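Local structure of serpin-ZX (Arabidopsis thaliana, 3LE2) at residues N292-K295 with G296-L299; A38-N41 with V42-I46; M3-R6 with E7-L11. The protein inhibits cysteine proteases such as metacaspase-9, to which it binds covalently once its reactive centre loop is cleaved, and limits RD21A activity in controlling cell death. All coordinates share one frame; numbering follows the deposited sequence.

Overall arrangement
Along the chain come contact 3, the start of helix 5-25, contact 2, the middle of helix 37-49, and contact 1, the end of helix 291-296, all local and in the helix-rich part of the serpin fold. Contacts 1 and 2 have centres about 14 Å apart and meet through Leu-44, whose packing on Leu-294 and Leu-299 ties the end of helix 291-296 to helix 37-49. Contact 3 touches neither: its centre lies about 16 Å from that of contact 2 and about 22 Å from that of contact 1. Helix 5-25 nevertheless reaches contact 1 farther along, where Val-293 and Leu-297 pack on it. All three lie away from the reactive bond.

Contact 1 of 3, residues N292-K295 with G296-L299; sequences NVLK and GLGL
The carbonyl oxygen of Leu-294 receives two backbone N-H groups from the turn that follows it. Leu-299 N donates to Leu-294 O at 3.0 Å, and Leu-297 N approaches the same oxygen at 2.9 Å, but its N-H...O angle of only 121° makes this second bond weak. Leu-297 N is better directed at Val-293 O, 3.0 Å away, and therefore divides its hydrogen between two carbonyls.

One residue along, Gly-298 N donates to Lys-295 O at 2.8 Å, coming from 63° above the carbonyl plane and not along a lone pair. The nested pair, Leu-299 to Leu-294 outside and Gly-298 to Lys-295 inside, defines a Schellman motif. Gly-298 is its C-prime residue: the positive phi turns the chain back on itself, and Leu-297 just before it is the first residue to leave helical angles.

The reversal returns Leu-299 to the flank of Leu-294. Leu-299 CB lies 3.6 Å from Leu-294 O and 4.4 Å from Leu-294 CB, so the two side chains meet at their roots. A chi1 of -167° sets Leu-299 CG anti to the backbone N, and from there the side chain packs on Gln-58 and Ile-59 of helix 54-63. The other apolar touch, equally long, is made by methyl ends: Leu-294 CD2 with Leu-297 CD1 at 4.4 Å.

The leucines divide between two sets of neighbours. Leu-294 and Leu-299 both pack on Phe-62 of helix 54-63 and on Leu-44 of helix 37-49, whereas Leu-297 joins Val-293 against Leu-19 of helix 5-25.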
loop_
_atom_site.group_PDB
_atom_site.type_symbol
_atom_site.label_atom_id
_atom_site.label_comp_id
_atom_site.label_asym_id
_atom_site.label_seq_id
_atom_site.Cartn_x
_atom_site.Cartn_y
_atom_site.Cartn_z
ATOM N N ASN A 292 -4.495 -11.556 11.300
ATOM C CA ASN A 292 -4.845 -11.040 12.618
ATOM C C ASN A 292 -5.384 -9.605 12.661
ATOM O O ASN A 292 -6.387 -9.357 13.328
ATOM C CB ASN A 292 -3.689 -11.215 13.607
ATOM C CG ASN A 292 -3.579 -12.651 14.149
ATOM O OD1 ASN A 292 -4.429 -13.515 13.882
ATOM N ND2 ASN A 292 -2.522 -12.902 14.917
ATOM N N VAL A 293 -4.750 -8.654 11.976
ATOM C CA VAL A 293 -5.276 -7.291 12.036
ATOM C C VAL A 293 -6.659 -7.231 11.422
ATOM O O VAL A 293 -7.496 -6.464 11.880
ATOM C CB VAL A 293 -4.408 -6.205 11.345
ATOM C CG1 VAL A 293 -3.026 -6.160 11.937
ATOM C CG2 VAL A 293 -4.375 -6.414 9.851
ATOM N N LEU A 294 -6.892 -8.031 10.383
ATOM C CA LEU A 294 -8.194 -8.044 9.735
ATOM C C LEU A 294 -9.265 -8.575 10.683
ATOM O O LEU A 294 -10.331 -7.978 10.795
ATOM C CB LEU A 294 -8.168 -8.836 8.439
ATOM C CG LEU A 294 -7.507 -8.132 7.257
ATOM C CD1 LEU A 294 -7.291 -9.143 6.147
ATOM C CD2 LEU A 294 -8.335 -6.947 6.762
ATOM N N LYS A 295 -8.979 -9.685 11.366
ATOM C CA LYS A 295 -9.870 -10.179 12.415
ATOM C C LYS A 295 -10.162 -9.072 13.424
ATOM O O LYS A 295 -11.297 -8.902 13.873
ATOM C CB LYS A 295 -9.268 -11.407 13.109
ATOM C CG LYS A 295 -9.501 -12.686 12.333
ATOM C CD LYS A 295 -8.463 -13.740 12.623
ATOM C CE LYS A 295 -8.540 -14.233 14.036
ATOM N NZ LYS A 295 -7.626 -15.400 14.188
ATOM N N GLY A 296 -9.127 -8.309 13.753
ATOM C CA GLY A 296 -9.264 -7.166 14.637
ATOM C C GLY A 296 -10.276 -6.139 14.165
ATOM O O GLY A 296 -11.001 -5.576 14.977
ATOM N N LEU A 297 -10.320 -5.882 12.858
ATOM C CA LEU A 297 -11.308 -4.959 12.283
ATOM C C LEU A 297 -12.657 -5.630 12.092
ATOM O O LEU A 297 -13.539 -5.082 11.428
ATOM C CB LEU A 297 -10.834 -4.421 10.931
ATOM C CG LEU A 297 -9.581 -3.553 10.979
ATOM C CD1 LEU A 297 -8.799 -3.666 9.687
ATOM C CD2 LEU A 297 -9.975 -2.119 11.273
ATOM N N GLY A 298 -12.804 -6.832 12.642
ATOM C CA GLY A 298 -14.061 -7.551 12.570
ATOM C C GLY A 298 -14.270 -8.423 11.345
ATOM O O GLY A 298 -15.338 -9.019 11.192
ATOM N N LEU A 299 -13.268 -8.506 10.470
ATOM C CA LEU A 299 -13.361 -9.388 9.306
ATOM C C LEU A 299 -12.882 -10.760 9.725
ATOM O O LEU A 299 -11.783 -11.180 9.373
ATOM C CB LEU A 299 -12.560 -8.857 8.109
ATOM C CG LEU A 299 -12.856 -9.552 6.771
ATOM C CD1 LEU A 299 -14.354 -9.635 6.519
ATOM C CD2 LEU A 299 -12.164 -8.864 5.610
#

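Contact 2 of 3, residues A38-N41 with V42-I46; sequences ASIN and VVLSI
Backbone bonds of the i to i+4 kind join Ala-38 to Val-42, Ser-39 to Val-43 and Ile-40 to Leu-44, the last from Leu-44 N to Ile-40 O at 3.0 Å. The next carbonyl, Asn-41 O, takes two donors from one residue: Ser-45 N at 2.9 Å and Ser-45 OG at 2.8 Å, arriving from opposite faces of its plane. The hydroxyl gets there because OG stands beside its own backbone N (chi1 -59°), folded back along the helix, and this satisfies a buried polar group.

Helix 37-49 is helix B of the serpin fold, and its first turn belongs to the shutter region under the central sheet. Ser-39 fits that place: its OG is hydrogen-bonded to Ser-36 OG, and its side chain touches Asn-171 and Leu-173 of strand 167-176.

Ile-40 and Leu-44 share one face, side by side and pointing the same way, with Ile-40 CG2 4.1 Å from Leu-44 CD1. That CD1 also passes the amide oxygen of Asn-41, 4.0 Å from OD1. Val-42 points elsewhere on the helix: its CG2 lies 3.2 Å from Ala-38 O, and its side chain packs on Val-79 of helix 68-83.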
loop_
_atom_site.group_PDB
_atom_site.type_symbol
_atom_site.label_atom_id
_atom_site.label_comp_id
_atom_site.label_asym_id
_atom_site.label_seq_id
_atom_site.Cartn_x
_atom_site.Cartn_y
_atom_site.Cartn_z
ATOM N N ALA A 38 -4.526 -1.828 -1.682
ATOM C CA ALA A 38 -5.023 -2.365 -2.936
ATOM C C ALA A 38 -4.753 -3.854 -3.056
ATOM O O ALA A 38 -5.654 -4.621 -3.389
ATOM C CB ALA A 38 -4.405 -1.626 -4.105
ATOM N N SER A 39 -3.513 -4.264 -2.782
ATOM C CA SER A 39 -3.141 -5.679 -2.831
ATOM C C SER A 39 -3.882 -6.500 -1.786
ATOM O O SER A 39 -4.264 -7.648 -2.033
ATOM C CB SER A 39 -1.636 -5.856 -2.611
ATOM O OG SER A 39 -0.916 -4.968 -3.436
ATOM N N ILE A 40 -4.050 -5.935 -0.600
ATOM C CA ILE A 40 -4.779 -6.651 0.433
ATOM C C ILE A 40 -6.203 -6.886 -0.057
ATOM O O ILE A 40 -6.753 -7.982 0.083
ATOM C CB ILE A 40 -4.854 -5.849 1.746
ATOM C CG1 ILE A 40 -3.454 -5.578 2.303
ATOM C CG2 ILE A 40 -5.700 -6.607 2.775
ATOM C CD1 ILE A 40 -2.780 -6.815 2.785
ATOM N N ASN A 41 -6.797 -5.839 -0.620
ATOM C CA ASN A 41 -8.191 -5.890 -1.066
ATOM C C ASN A 41 -8.371 -6.801 -2.271
ATOM O O ASN A 41 -9.444 -7.383 -2.454
ATOM C CB ASN A 41 -8.739 -4.479 -1.338
ATOM C CG ASN A 41 -8.957 -3.689 -0.051
ATOM O OD1 ASN A 41 -8.861 -4.242 1.047
ATOM N ND2 ASN A 41 -9.258 -2.408 -0.179
ATOM N N VAL A 42 -7.311 -6.932 -3.071
ATOM C CA VAL A 42 -7.264 -7.928 -4.150
ATOM C C VAL A 42 -7.349 -9.364 -3.605
ATOM O O VAL A 42 -8.055 -10.203 -4.156
ATOM C CB VAL A 42 -5.990 -7.797 -4.989
ATOM C CG1 VAL A 42 -5.732 -9.088 -5.765
ATOM C CG2 VAL A 42 -6.077 -6.601 -5.930
ATOM N N VAL A 43 -6.635 -9.640 -2.518
ATOM C CA VAL A 43 -6.741 -10.944 -1.866
ATOM C C VAL A 43 -8.148 -11.201 -1.305
ATOM O O VAL A 43 -8.727 -12.275 -1.517
ATOM C CB VAL A 43 -5.707 -11.112 -0.733
ATOM C CG1 VAL A 43 -5.880 -12.464 -0.074
ATOM C CG2 VAL A 43 -4.301 -10.978 -1.280
ATOM N N LEU A 44 -8.686 -10.216 -0.585
ATOM C CA LEU A 44 -10.021 -10.332 -0.000
ATOM C C LEU A 44 -11.097 -10.534 -1.075
ATOM O O LEU A 44 -12.051 -11.281 -0.863
ATOM C CB LEU A 44 -10.340 -9.136 0.899
ATOM C CG LEU A 44 -9.450 -9.017 2.141
ATOM C CD1 LEU A 44 -9.693 -7.703 2.873
ATOM C CD2 LEU A 44 -9.657 -10.201 3.093
ATOM N N SER A 45 -10.922 -9.893 -2.232
ATOM C CA SER A 45 -11.806 -10.126 -3.385
ATOM C C SER A 45 -11.721 -11.578 -3.890
ATOM O O SER A 45 -12.736 -12.194 -4.210
ATOM C CB SER A 45 -11.477 -9.163 -4.526
ATOM O OG SER A 45 -11.621 -7.811 -4.123
ATOM N N ILE A 46 -10.506 -12.114 -3.965
ATOM C CA ILE A 46 -10.304 -13.518 -4.300
ATOM C C ILE A 46 -10.997 -14.454 -3.300
ATOM O O ILE A 46 -11.621 -15.437 -3.679
ATOM C CB ILE A 46 -8.805 -13.839 -4.394
ATOM C CG1 ILE A 46 -8.203 -13.108 -5.597
ATOM C CG2 ILE A 46 -8.592 -15.332 -4.529
ATOM C CD1 ILE A 46 -6.703 -13.189 -5.681
#

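Contact 3 of 3, residues M3-R6 with E7-L11; sequences MDVR and ESISL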
loop_
_atom_site.group_PDB
_atom_site.type_symbol
_atom_site.label_atom_id
_atom_site.label_comp_id
_atom_site.label_asym_id
_atom_site.label_seq_id
_atom_site.Cartn_x
_atom_site.Cartn_y
_atom_site.Cartn_z
ATOM N N MET A 3 -24.007 1.325 -6.239
ATOM C CA MET A 3 -23.163 2.449 -5.833
ATOM C C MET A 3 -22.029 2.775 -6.812
ATOM O O MET A 3 -21.527 1.898 -7.516
ATOM C CB MET A 3 -22.596 2.164 -4.442
ATOM C CG MET A 3 -21.710 3.240 -3.882
ATOM S SD MET A 3 -21.165 2.832 -2.216
ATOM C CE MET A 3 -22.731 2.800 -1.358
ATOM N N ASP A 4 -21.626 4.042 -6.843
ATOM C CA ASP A 4 -20.618 4.503 -7.791
ATOM C C ASP A 4 -19.219 4.065 -7.383
ATOM O O ASP A 4 -18.863 4.099 -6.206
ATOM C CB ASP A 4 -20.649 6.029 -7.920
ATOM C CG ASP A 4 -19.927 6.523 -9.169
ATOM O OD1 ASP A 4 -20.527 6.468 -10.262
ATOM O OD2 ASP A 4 -18.764 6.963 -9.063
ATOM N N VAL A 5 -18.421 3.676 -8.368
ATOM C CA VAL A 5 -17.056 3.243 -8.103
ATOM C C VAL A 5 -16.262 4.320 -7.340
ATOM O O VAL A 5 -15.457 4.004 -6.462
ATOM C CB VAL A 5 -16.338 2.824 -9.401
ATOM C CG1 VAL A 5 -15.994 4.042 -10.240
ATOM C CG2 VAL A 5 -15.103 1.993 -9.091
ATOM N N ARG A 6 -16.517 5.586 -7.644
ATOM C CA ARG A 6 -15.851 6.667 -6.932
ATOM C C ARG A 6 -16.118 6.605 -5.436
ATOM O O ARG A 6 -15.213 6.834 -4.640
ATOM C CB ARG A 6 -16.297 8.026 -7.454
ATOM C CG ARG A 6 -15.936 8.290 -8.899
ATOM C CD ARG A 6 -14.471 8.637 -9.056
ATOM N NE ARG A 6 -14.188 9.246 -10.357
ATOM C CZ ARG A 6 -12.975 9.610 -10.762
ATOM N NH1 ARG A 6 -11.921 9.418 -9.966
ATOM N NH2 ARG A 6 -12.811 10.158 -11.964
ATOM N N GLU A 7 -17.360 6.326 -5.047
ATOM C CA GLU A 7 -17.683 6.301 -3.626
ATOM C C GLU A 7 -17.164 5.031 -2.978
ATOM O O GLU A 7 -16.718 5.066 -1.830
ATOM C CB GLU A 7 -19.181 6.559 -3.317
ATOM C CG GLU A 7 -20.190 6.034 -4.329
ATOM C CD GLU A 7 -21.629 6.550 -4.092
ATOM O OE1 GLU A 7 -21.838 7.454 -3.248
ATOM O OE2 GLU A 7 -22.561 6.047 -4.763
ATOM N N SER A 8 -17.199 3.925 -3.724
ATOM C CA SER A 8 -16.586 2.665 -3.282
ATOM C C SER A 8 -15.124 2.883 -2.913
ATOM O O SER A 8 -14.690 2.546 -1.813
ATOM C CB SER A 8 -16.689 1.593 -4.373
ATOM O OG SER A 8 -17.951 0.941 -4.351
ATOM N N ILE A 9 -14.376 3.466 -3.844
ATOM C CA ILE A 9 -12.964 3.760 -3.644
ATOM C C ILE A 9 -12.760 4.695 -2.468
ATOM O O ILE A 9 -11.833 4.522 -1.677
ATOM C CB ILE A 9 -12.348 4.406 -4.891
ATOM C CG1 ILE A 9 -12.363 3.421 -6.056
ATOM C CG2 ILE A 9 -10.927 4.894 -4.608
ATOM C CD1 ILE A 9 -11.809 4.004 -7.335
ATOM N N SER A 10 -13.629 5.689 -2.353
ATOM C CA SER A 10 -13.527 6.644 -1.259
ATOM C C SER A 10 -13.800 5.964 0.087
ATOM O O SER A 10 -13.090 6.201 1.063
ATOM C CB SER A 10 -14.468 7.831 -1.478
ATOM O OG SER A 10 -14.188 8.879 -0.561
ATOM N N LEU A 11 -14.823 5.118 0.145
ATOM C CA LEU A 11 -15.064 4.342 1.359
ATOM C C LEU A 11 -13.905 3.382 1.675
ATOM O O LEU A 11 -13.458 3.312 2.817
ATOM C CB LEU A 11 -16.386 3.582 1.259
ATOM C CG LEU A 11 -17.617 4.486 1.123
ATOM C CD1 LEU A 11 -18.843 3.679 0.766
ATOM C CD2 LEU A 11 -17.852 5.279 2.399
HETATM O O HOH W 1 -19.348 0.558 -6.903
#
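A capping box made by Asp-4 and Glu-7 starts helix 5-25, the first long helix of this serpin. Each residue uses its side chain to accept a backbone N-H. Asp-4 N donates to Glu-7 OE2 at 3.0 Å in a nearly straight bond (N-H...O 172°) that uses the anti lone pair of the carboxylate. In the other half, Arg-6 N lies 3.0 Å from Asp-4 OD2 and meets it from 39° out of the carboxylate plane. Asp-4 is the N-cap, and its N-H and one carboxylate oxygen, OD2, are both used in the box. The N-H of Arg-6 and the positive end of the helix dipole would probably help to stabilise the Asp-4 carboxylate; Asp-4 OD2 and Glu-7 OE2 are not in contact.

The main chain of Asp-4 begins the helical pattern: Ser-8 N donates to Asp-4 O at 3.0 Å, and Glu-7 N adds a weak bond to the same oxygen.

Glu-7 is modelled with chi1 34°, short of a staggered position, which brings CG toward Asp-4. The chain then runs extended to the carboxylate. Met-3 crosses it at a slant, and its CG is modelled 3.1 Å from Glu-7 OE2, closer than is comfortable, so the details there are doubtful. Beyond this, Met-3 SD lies 3.9 Å from Leu-11 CD1, and those two side chains cross at about a right angle.

On another side of the helix, Val-5 CG2 meets Ile-9 CD1 at 4.2 Å, and both residues pack on Phe-74 of helix 68-83. Ser-8 OG, already hydrogen-bonded to Lys-64 O, accepts from a water at 2.9 Å, and that same water donates to Met-3 O at 2.6 Å.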